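Local coordinates for protein putative tagatose-6-phosphate ketose/aldose isomerase (Escherichia coli, PDB 3C3J) that is a putative isomerase of the SIS family, built from two SIS domains, each with a parallel beta sheet flanked by helices, at residues C140-G144 with A145-N149; E118-A121 with A122-A126; T262-H266 with G267-L271; D294-A297 with E298-D302. All coordinates share one frame; numbering follows the deposited sequence.

Interaction 1: C140-G144 with A145-N149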
loop_
_atom_site.group_PDB
_atom_site.type_symbol
_atom_site.label_atom_id
_atom_site.label_comp_id
_atom_site.label_asym_id
_atom_site.label_seq_id
_atom_site.Cartn_x
_atom_site.Cartn_y
_atom_site.Cartn_z
ATOM N N CYS A 140 6.894 9.348 21.612
ATOM C CA CYS A 140 6.806 10.726 22.111
ATOM C C CYS A 140 6.306 10.865 23.556
ATOM O O CYS A 140 6.201 11.986 24.048
ATOM C CB CYS A 140 5.941 11.582 21.156
ATOM S SG CYS A 140 6.481 11.506 19.412
ATOM N N ASN A 141 6.074 9.751 24.255
ATOM C CA ASN A 141 5.508 9.756 25.602
ATOM C C ASN A 141 6.335 8.917 26.573
ATOM O O ASN A 141 6.364 7.684 26.503
ATOM C CB ASN A 141 4.054 9.242 25.541
ATOM C CG ASN A 141 3.317 9.337 26.868
ATOM O OD1 ASN A 141 3.705 10.087 27.759
ATOM N ND2 ASN A 141 2.200 8.611 26.977
ATOM N N GLU A 142 7.023 9.587 27.488
ATOM C CA GLU A 142 7.879 8.917 28.463
ATOM C C GLU A 142 7.094 7.913 29.350
ATOM O O GLU A 142 7.616 6.867 29.762
ATOM C CB GLU A 142 8.587 9.980 29.330
ATOM C CG GLU A 142 9.374 9.411 30.501
ATOM C CD GLU A 142 8.505 9.076 31.720
ATOM O OE1 GLU A 142 7.308 9.459 31.791
ATOM O OE2 GLU A 142 9.024 8.412 32.609
ATOM N N ALA A 143 5.838 8.237 29.607
ATOM C CA ALA A 143 4.996 7.436 30.493
ATOM C C ALA A 143 4.217 6.332 29.742
ATOM O O ALA A 143 3.531 5.537 30.374
ATOM C CB ALA A 143 4.036 8.340 31.239
ATOM N N GLY A 144 4.324 6.277 28.412
ATOM C CA GLY A 144 3.617 5.270 27.637
ATOM C C GLY A 144 4.209 3.895 27.783
ATOM O O GLY A 144 5.369 3.734 28.104
ATOM N N ALA A 145 3.373 2.893 27.529
ATOM C CA ALA A 145 3.729 1.484 27.550
ATOM C C ALA A 145 4.937 1.154 26.681
ATOM O O ALA A 145 5.843 0.471 27.144
ATOM C CB ALA A 145 2.519 0.669 27.107
ATOM N N LEU A 146 4.985 1.667 25.443
ATOM C CA LEU A 146 6.128 1.385 24.577
ATOM C C LEU A 146 7.434 1.746 25.265
ATOM O O LEU A 146 8.379 0.935 25.303
ATOM C CB LEU A 146 6.047 2.142 23.234
ATOM C CG LEU A 146 5.216 1.608 22.082
ATOM C CD1 LEU A 146 5.349 2.557 20.827
ATOM C CD2 LEU A 146 5.554 0.150 21.765
ATOM N N TYR A 147 7.491 2.967 25.813
ATOM C CA TYR A 147 8.716 3.431 26.438
ATOM C C TYR A 147 8.995 2.620 27.715
ATOM O O TYR A 147 10.077 2.097 27.912
ATOM C CB TYR A 147 8.653 4.939 26.749
ATOM C CG TYR A 147 10.007 5.504 27.078
ATOM C CD1 TYR A 147 10.948 5.691 26.077
ATOM C CD2 TYR A 147 10.364 5.817 28.397
ATOM C CE1 TYR A 147 12.202 6.183 26.358
ATOM C CE2 TYR A 147 11.632 6.315 28.695
ATOM C CZ TYR A 147 12.534 6.494 27.662
ATOM O OH TYR A 147 13.786 6.978 27.887
ATOM N N GLN A 148 7.997 2.538 28.571
ATOM C CA GLN A 148 8.168 1.896 29.890
ATOM C C GLN A 148 8.459 0.384 29.793
ATOM O O GLN A 148 9.364 -0.132 30.477
ATOM C CB GLN A 148 6.954 2.182 30.755
ATOM C CG GLN A 148 6.893 3.618 31.243
ATOM C CD GLN A 148 8.035 3.989 32.185
ATOM O OE1 GLN A 148 8.525 3.157 32.967
ATOM N NE2 GLN A 148 8.453 5.242 32.123
ATOM N N ASN A 149 7.749 -0.320 28.912
ATOM C CA ASN A 149 8.020 -1.752 28.751
ATOM C C ASN A 149 9.430 -1.967 28.252
ATOM O O ASN A 149 10.097 -2.901 28.689
ATOM C CB ASN A 149 7.014 -2.412 27.822
ATOM C CG ASN A 149 5.615 -2.433 28.399
ATOM O OD1 ASN A 149 5.435 -2.437 29.616
ATOM N ND2 ASN A 149 4.610 -2.430 27.531
HETATM O O HOH W 1 5.816 5.510 24.979
#
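The backbone O of Asn141 is gripped twice: Gly144 N closes a type I beta turn onto it, and a water donates to Asn141 O at 2.7 Å. The same water accepts from Tyr147 N, so it bridges the turn to the helix. One residue on, Glu142 O takes a fairly straight bond from Gln148 NE2, 3.0 Å with an N-H...O angle of 161°. The carbonyl lies close to the plane of the Gln148 amide, while the amide nitrogen sits tilted off the plane of the carbonyl. Gln148 CG, anti to the carbonyl carbon (chi1 -72°), passes Gly144 O at 3.5 Å, and the bend at chi2 then turns the amide to Glu142 O. The Tyr147 ring approaches the same carbonyl obliquely, CD2 lying 3.2 Å from Glu142 O; with CG anti to the backbone N, the ring is swung toward the turn and on to Leu160 of the neighbouring strand. Asn141 ND2 is tied to Ser113 O, in the loop before helix 117-129. Gly144 O receives Gln148 N at 2.9 Å, the first regular helical bond here. Gly144 is the N-cap residue, and the whole is a beta turn running into a helix N-terminus after a strand of the SIS-domain sheet.

Interaction 2: E118-A121 with A122-A126; sequences ESVA and AVELA
Ala122 pairs with Glu118 one turn back in helix 117-129, the helical crossover of a beta-alpha-beta unit whose strands are 105-111 and 133-139. Its N is bonded to Glu118 O at 2.8 Å, and its CB rests 3.3 Å from the same oxygen, so that carbonyl meets both the amide and the methyl group. This methyl also touches Thr88 of helix 88-93. Val123 comes next, with a longer bond from its N to Ser119 O, 3.3 Å. Its CG2, placed beside the backbone N, leans over Ser119 O, and the side chain as a whole faces Ser109 of the sheet and Leu146 of helix 145-151. Glu124 sends its N to Val120 O and lies on the exposed surface of the helix. Its CG, anti to the carbonyl carbon (chi1 -66°), passes 3.3 Å from Val120 O, and the chain then runs out extended, crossing the Val120 side chain at a slant. The carboxylate thus meets a methyl group of the preceding turn. Leu125 donates from N to Ala121 O at 2.9 Å, and its side chain is buried against Trp382 and against Tyr287 of the second subunit. Ala126 carries the helix on, bonding from its N to Ala122 O, with its methyl on Leu105 and Leu107. Between the side chains of Val120 and Glu124 the closest approach is Val120 CG1 to Glu124 OE2, 3.7 Å.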
loop_
_atom_site.group_PDB
_atom_site.type_symbol
_atom_site.label_atom_id
_atom_site.label_comp_id
_atom_site.label_asym_id
_atom_site.label_seq_id
_atom_site.Cartn_x
_atom_site.Cartn_y
_atom_site.Cartn_z
ATOM N N GLU A 118 -2.778 -1.431 19.686
ATOM C CA GLU A 118 -2.074 -2.154 18.630
ATOM C C GLU A 118 -0.566 -2.079 18.785
ATOM O O GLU A 118 0.132 -3.036 18.443
ATOM C CB GLU A 118 -2.471 -1.640 17.255
ATOM C CG GLU A 118 -3.947 -1.772 17.017
ATOM C CD GLU A 118 -4.670 -0.451 17.120
ATOM O OE1 GLU A 118 -4.452 0.360 18.086
ATOM O OE2 GLU A 118 -5.470 -0.249 16.204
ATOM N N SER A 119 -0.059 -0.954 19.283
ATOM C CA SER A 119 1.396 -0.818 19.489
ATOM C C SER A 119 1.904 -1.859 20.498
ATOM O O SER A 119 2.880 -2.580 20.239
ATOM C CB SER A 119 1.764 0.609 19.951
ATOM O OG SER A 119 1.517 1.540 18.894
ATOM N N VAL A 120 1.233 -1.942 21.635
ATOM C CA VAL A 120 1.606 -2.873 22.689
ATOM C C VAL A 120 1.366 -4.316 22.255
ATOM O O VAL A 120 2.198 -5.193 22.477
ATOM C CB VAL A 120 0.831 -2.545 23.997
ATOM C CG1 VAL A 120 1.195 -3.536 25.087
ATOM C CG2 VAL A 120 1.147 -1.092 24.456
ATOM N N ALA A 121 0.238 -4.550 21.608
ATOM C CA ALA A 121 -0.090 -5.871 21.073
ATOM C C ALA A 121 0.944 -6.348 20.045
ATOM O O ALA A 121 1.330 -7.496 20.091
ATOM C CB ALA A 121 -1.489 -5.867 20.488
ATOM N N ALA A 122 1.411 -5.462 19.156
ATOM C CA ALA A 122 2.433 -5.851 18.173
ATOM C C ALA A 122 3.762 -6.277 18.837
ATOM O O ALA A 122 4.398 -7.266 18.424
ATOM C CB ALA A 122 2.646 -4.735 17.137
ATOM N N VAL A 123 4.160 -5.553 19.875
ATOM C CA VAL A 123 5.351 -5.885 20.645
ATOM C C VAL A 123 5.216 -7.296 21.266
ATOM O O VAL A 123 6.130 -8.129 21.151
ATOM C CB VAL A 123 5.654 -4.790 21.721
ATOM C CG1 VAL A 123 6.721 -5.261 22.737
ATOM C CG2 VAL A 123 6.124 -3.481 21.053
ATOM N N GLU A 124 4.079 -7.547 21.899
ATOM C CA GLU A 124 3.828 -8.820 22.590
ATOM C C GLU A 124 3.806 -9.974 21.597
ATOM O O GLU A 124 4.365 -11.039 21.853
ATOM C CB GLU A 124 2.484 -8.766 23.350
ATOM C CG GLU A 124 2.439 -7.764 24.548
ATOM C CD GLU A 124 1.003 -7.562 25.143
ATOM O OE1 GLU A 124 -0.010 -7.905 24.466
ATOM O OE2 GLU A 124 0.867 -7.034 26.281
ATOM N N LEU A 125 3.156 -9.747 20.450
ATOM C CA LEU A 125 3.071 -10.761 19.411
ATOM C C LEU A 125 4.452 -11.089 18.823
ATOM O O LEU A 125 4.784 -12.269 18.639
ATOM C CB LEU A 125 2.082 -10.302 18.348
ATOM C CG LEU A 125 0.590 -10.471 18.663
ATOM C CD1 LEU A 125 -0.240 -9.613 17.664
ATOM C CD2 LEU A 125 0.192 -11.956 18.587
ATOM N N ALA A 126 5.277 -10.061 18.621
ATOM C CA ALA A 126 6.619 -10.253 18.092
ATOM C C ALA A 126 7.434 -11.094 19.085
ATOM O O ALA A 126 8.082 -12.076 18.685
ATOM C CB ALA A 126 7.293 -8.921 17.786
#

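Interaction 3: T262-H266 with G267-L271; sequences TGFRH and GPKSL
Phe264 reaches over the turn to Pro268, Lys269 and Leu271. From CB, with CG anti to the backbone N (chi1 -159°), the ring swings out above the chain that follows. CD1 lies 3.7 Å from Pro268 CB, and CE1, further along that side, meets Pro268 O obliquely and Leu271 CD2 near the ring plane at 4.2 Å. On the other side CE2 touches Lys269 CG, and at the tip CZ lies 3.7 Å from Lys269 CA. That CA sits over the ring face as a CH-pi contact, 3.8 Å from the centroid and 15° off the normal. Lys269 N also donates to Phe264 O at 3.0 Å, in the carbonyl plane though bent at the hydrogen. His266 is the centre of an inverse gamma turn, Gly267 N giving a weak bond to Arg265 O. His266 ND1 donates to Thr262 O, which lies in the ring plane. Gly267 adopts a positive phi, and its O takes both Ser270 OG (2.7 Å) and Ser270 N. Pro268 also packs on Leu244 of the second subunit. The arrangement is a short, weakly bonded helix joined by a gamma turn to a 3-10 turn, in the chain between strands 255-259 and 276-281 of an SIS-domain sheet.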
loop_
_atom_site.group_PDB
_atom_site.type_symbol
_atom_site.label_atom_id
_atom_site.label_comp_id
_atom_site.label_asym_id
_atom_site.label_seq_id
_atom_site.Cartn_x
_atom_site.Cartn_y
_atom_site.Cartn_z
ATOM N N THR A 262 3.727 6.387 -11.906
ATOM C CA THR A 262 3.627 5.302 -12.887
ATOM C C THR A 262 2.444 4.355 -12.576
ATOM O O THR A 262 1.743 3.930 -13.485
ATOM C CB THR A 262 4.937 4.523 -13.005
ATOM O OG1 THR A 262 5.298 4.052 -11.710
ATOM C CG2 THR A 262 6.064 5.439 -13.538
ATOM N N GLY A 263 2.200 4.088 -11.294
ATOM C CA GLY A 263 1.050 3.310 -10.847
ATOM C C GLY A 263 -0.271 3.950 -11.257
ATOM O O GLY A 263 -1.223 3.249 -11.628
ATOM N N PHE A 264 -0.300 5.285 -11.235
ATOM C CA PHE A 264 -1.513 6.064 -11.526
ATOM C C PHE A 264 -2.104 5.782 -12.904
ATOM O O PHE A 264 -3.323 5.830 -13.081
ATOM C CB PHE A 264 -1.216 7.562 -11.364
ATOM C CG PHE A 264 -2.438 8.426 -11.131
ATOM C CD1 PHE A 264 -3.356 8.108 -10.145
ATOM C CD2 PHE A 264 -2.618 9.593 -11.858
ATOM C CE1 PHE A 264 -4.473 8.917 -9.908
ATOM C CE2 PHE A 264 -3.720 10.415 -11.627
ATOM C CZ PHE A 264 -4.649 10.076 -10.652
ATOM N N ARG A 265 -1.249 5.467 -13.868
ATOM C CA ARG A 265 -1.704 5.197 -15.240
ATOM C C ARG A 265 -2.557 3.945 -15.375
ATOM O O ARG A 265 -3.391 3.870 -16.264
ATOM C CB ARG A 265 -0.514 5.026 -16.171
ATOM C CG ARG A 265 0.169 6.303 -16.508
ATOM C CD ARG A 265 0.974 6.117 -17.757
ATOM N NE ARG A 265 1.723 7.326 -18.053
ATOM C CZ ARG A 265 2.928 7.597 -17.558
ATOM N NH1 ARG A 265 3.557 6.736 -16.757
ATOM N NH2 ARG A 265 3.515 8.729 -17.894
ATOM N N HIS A 266 -2.343 2.966 -14.500
ATOM C CA HIS A 266 -2.960 1.636 -14.629
ATOM C C HIS A 266 -4.350 1.491 -13.968
ATOM O O HIS A 266 -4.628 0.487 -13.278
ATOM C CB HIS A 266 -1.980 0.605 -14.081
ATOM C CG HIS A 266 -0.758 0.443 -14.927
ATOM N ND1 HIS A 266 0.374 1.211 -14.756
ATOM C CD2 HIS A 266 -0.503 -0.367 -15.979
ATOM C CE1 HIS A 266 1.279 0.860 -15.645
ATOM N NE2 HIS A 266 0.780 -0.106 -16.390
ATOM N N GLY A 267 -5.214 2.477 -14.202
ATOM C CA GLY A 267 -6.597 2.485 -13.696
ATOM C C GLY A 267 -6.969 3.697 -12.856
ATOM O O GLY A 267 -7.995 4.338 -13.107
ATOM N N PRO A 268 -6.164 4.005 -11.830
ATOM C CA PRO A 268 -6.537 5.064 -10.881
ATOM C C PRO A 268 -6.729 6.469 -11.466
ATOM O O PRO A 268 -7.479 7.264 -10.911
ATOM C CB PRO A 268 -5.396 5.036 -9.869
ATOM C CG PRO A 268 -4.851 3.689 -9.950
ATOM C CD PRO A 268 -4.930 3.330 -11.400
ATOM N N LYS A 269 -6.096 6.730 -12.607
ATOM C CA LYS A 269 -6.208 7.997 -13.313
ATOM C C LYS A 269 -7.663 8.355 -13.645
ATOM O O LYS A 269 -8.022 9.523 -13.787
ATOM C CB LYS A 269 -5.391 7.914 -14.590
ATOM C CG LYS A 269 -5.092 9.226 -15.193
ATOM C CD LYS A 269 -4.413 9.029 -16.549
ATOM C CE LYS A 269 -4.461 10.320 -17.334
ATOM N NZ LYS A 269 -3.978 10.182 -18.735
ATOM N N SER A 270 -8.503 7.334 -13.735
ATOM C CA SER A 270 -9.919 7.524 -13.997
ATOM C C SER A 270 -10.586 8.372 -12.935
ATOM O O SER A 270 -11.618 8.972 -13.186
ATOM C CB SER A 270 -10.635 6.178 -14.092
ATOM O OG SER A 270 -10.471 5.476 -12.893
ATOM N N LEU A 271 -9.997 8.439 -11.747
ATOM C CA LEU A 271 -10.551 9.316 -10.734
ATOM C C LEU A 271 -10.397 10.827 -11.045
ATOM O O LEU A 271 -11.097 11.655 -10.471
ATOM C CB LEU A 271 -10.031 8.915 -9.348
ATOM C CG LEU A 271 -8.677 9.404 -8.912
ATOM C CD1 LEU A 271 -8.839 10.803 -8.369
ATOM C CD2 LEU A 271 -8.064 8.429 -7.865
#

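Interaction 4: D294-A297 with E298-D302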
loop_
_atom_site.group_PDB
_atom_site.type_symbol
_atom_site.label_atom_id
_atom_site.label_comp_id
_atom_site.label_asym_id
_atom_site.label_seq_id
_atom_site.Cartn_x
_atom_site.Cartn_y
_atom_site.Cartn_z
ATOM N N ASP A 294 7.375 12.786 -17.004
ATOM C CA ASP A 294 6.529 12.245 -18.077
ATOM C C ASP A 294 5.062 12.137 -17.685
ATOM O O ASP A 294 4.188 12.466 -18.477
ATOM C CB ASP A 294 6.995 10.865 -18.488
ATOM C CG ASP A 294 8.301 10.892 -19.195
ATOM O OD1 ASP A 294 8.723 11.981 -19.668
ATOM O OD2 ASP A 294 8.891 9.798 -19.286
ATOM N N LEU A 295 4.797 11.685 -16.467
ATOM C CA LEU A 295 3.434 11.654 -15.958
ATOM C C LEU A 295 2.842 13.079 -15.774
ATOM O O LEU A 295 1.687 13.345 -16.147
ATOM C CB LEU A 295 3.310 10.834 -14.648
ATOM C CG LEU A 295 1.798 10.995 -14.341
ATOM C CD1 LEU A 295 0.928 9.887 -14.854
ATOM C CD2 LEU A 295 1.464 11.442 -12.936
ATOM N N LEU A 296 3.631 13.990 -15.205
ATOM C CA LEU A 296 3.207 15.386 -15.086
ATOM C C LEU A 296 2.808 15.948 -16.461
ATOM O O LEU A 296 1.752 16.557 -16.618
ATOM C CB LEU A 296 4.331 16.220 -14.503
ATOM C CG LEU A 296 4.040 17.685 -14.197
ATOM C CD1 LEU A 296 2.793 17.786 -13.308
ATOM C CD2 LEU A 296 5.287 18.289 -13.532
ATOM N N ALA A 297 3.658 15.711 -17.447
ATOM C CA ALA A 297 3.380 16.166 -18.830
ATOM C C ALA A 297 2.038 15.641 -19.343
ATOM O O ALA A 297 1.258 16.362 -19.983
ATOM C CB ALA A 297 4.505 15.733 -19.759
ATOM N N GLU A 298 1.775 14.374 -19.075
ATOM C CA GLU A 298 0.533 13.745 -19.473
ATOM C C GLU A 298 -0.677 14.372 -18.771
ATOM O O GLU A 298 -1.685 14.669 -19.420
ATOM C CB GLU A 298 0.611 12.237 -19.185
ATOM C CG GLU A 298 -0.661 11.426 -19.445
ATOM C CD GLU A 298 -0.447 9.930 -19.221
ATOM O OE1 GLU A 298 0.671 9.430 -19.537
ATOM O OE2 GLU A 298 -1.392 9.272 -18.714
ATOM N N LEU A 299 -0.580 14.602 -17.460
ATOM C CA LEU A 299 -1.675 15.258 -16.735
ATOM C C LEU A 299 -1.905 16.693 -17.213
ATOM O O LEU A 299 -3.036 17.152 -17.244
ATOM C CB LEU A 299 -1.411 15.246 -15.218
ATOM C CG LEU A 299 -1.348 13.845 -14.595
ATOM C CD1 LEU A 299 -1.301 13.946 -13.071
ATOM C CD2 LEU A 299 -2.496 12.950 -15.060
ATOM N N ARG A 300 -0.834 17.391 -17.567
ATOM C CA ARG A 300 -0.926 18.778 -18.036
ATOM C C ARG A 300 -1.570 18.831 -19.425
ATOM O O ARG A 300 -2.470 19.649 -19.690
ATOM C CB ARG A 300 0.458 19.431 -18.064
ATOM C CG ARG A 300 1.025 19.787 -16.672
ATOM C CD ARG A 300 1.838 21.063 -16.703
ATOM N NE ARG A 300 2.654 21.315 -15.523
ATOM C CZ ARG A 300 2.183 21.652 -14.326
ATOM N NH1 ARG A 300 0.882 21.726 -14.099
ATOM N NH2 ARG A 300 3.035 21.907 -13.341
ATOM N N ARG A 301 -1.136 17.921 -20.283
ATOM C CA ARG A 301 -1.687 17.783 -21.625
ATOM C C ARG A 301 -3.158 17.373 -21.625
ATOM O O ARG A 301 -3.938 17.908 -22.412
ATOM C CB ARG A 301 -0.876 16.756 -22.410
ATOM C CG ARG A 301 -0.888 16.944 -23.881
ATOM C CD ARG A 301 -0.754 15.622 -24.654
ATOM N NE ARG A 301 0.160 14.603 -24.080
ATOM C CZ ARG A 301 -0.201 13.562 -23.298
ATOM N NH1 ARG A 301 -1.473 13.375 -22.901
ATOM N NH2 ARG A 301 0.733 12.700 -22.882
ATOM N N ASP A 302 -3.524 16.415 -20.769
ATOM C CA ASP A 302 -4.914 15.971 -20.606
ATOM C C ASP A 302 -5.845 17.134 -20.278
ATOM O O ASP A 302 -6.985 17.177 -20.734
ATOM C CB ASP A 302 -5.048 14.968 -19.453
ATOM C CG ASP A 302 -4.440 13.617 -19.759
ATOM O OD1 ASP A 302 -4.106 13.350 -20.944
ATOM O OD2 ASP A 302 -4.302 12.816 -18.803
#
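Leu296 and Arg300 run side by side in the same direction, and Leu296 CD1 lies over the centre of one guanidinium face, 4.0 Å from Arg300 CZ. Arg300 NE, NH1 and NH2 are hydrogen-bonded to the backbone O of Ile318, Val308 and Pro323 respectively, so the flat group is fixed at its edges while the leucine methyl packs on its face. The apolar pair is Leu295 with Leu299: CD2 of the former touches CD1 of the latter at 3.7 Å, at a slant, and both rest on Leu230 of strand 226-231. Leu299 CG, anti to its carbonyl carbon (chi1 -63°), also passes 3.4 Å from Leu295 O. Backbone bonds make up the next class. Leu299 N to Leu295 O, Arg300 N to Leu296 O and Arg301 N to Ala297 O are each 2.9 Å, while Glu298 N to Asp294 O is 3.1 Å. Charge forms the last: Arg301 NH1 bridges to the neighbouring Asp302 OD1 at 3.3 Å. The extended Glu298 side chain instead has Arg265 and Lys269 as partners. This is the last part of a helix that crosses between strands 276-281 and 307-312, the beta-alpha-beta unit of a parallel SIS-domain sheet.

Along the chain the order is interaction 2, interaction 1, interaction 3, interaction 4, the first two in one SIS range and the last two in the other. Interactions 1 and 2 have centres 13 Å apart and meet where Ala145 CB packs on Val120 CG2, at 3.5 Å, joining helices 117-129 and 145-151 that follow successive strands of one parallel sheet. Interactions 3 and 4, centres 12 Å apart, are tied by Lys269 NZ, 2.7 Å from both Glu298 OE2 and Asp302 OD2. The two pairs are far apart, with centres 35 to 47 Å from one another. Interactions 2, 3 and 4 also touch the second subunit, so these helices and turns contribute to the dimer as well as to their own domains.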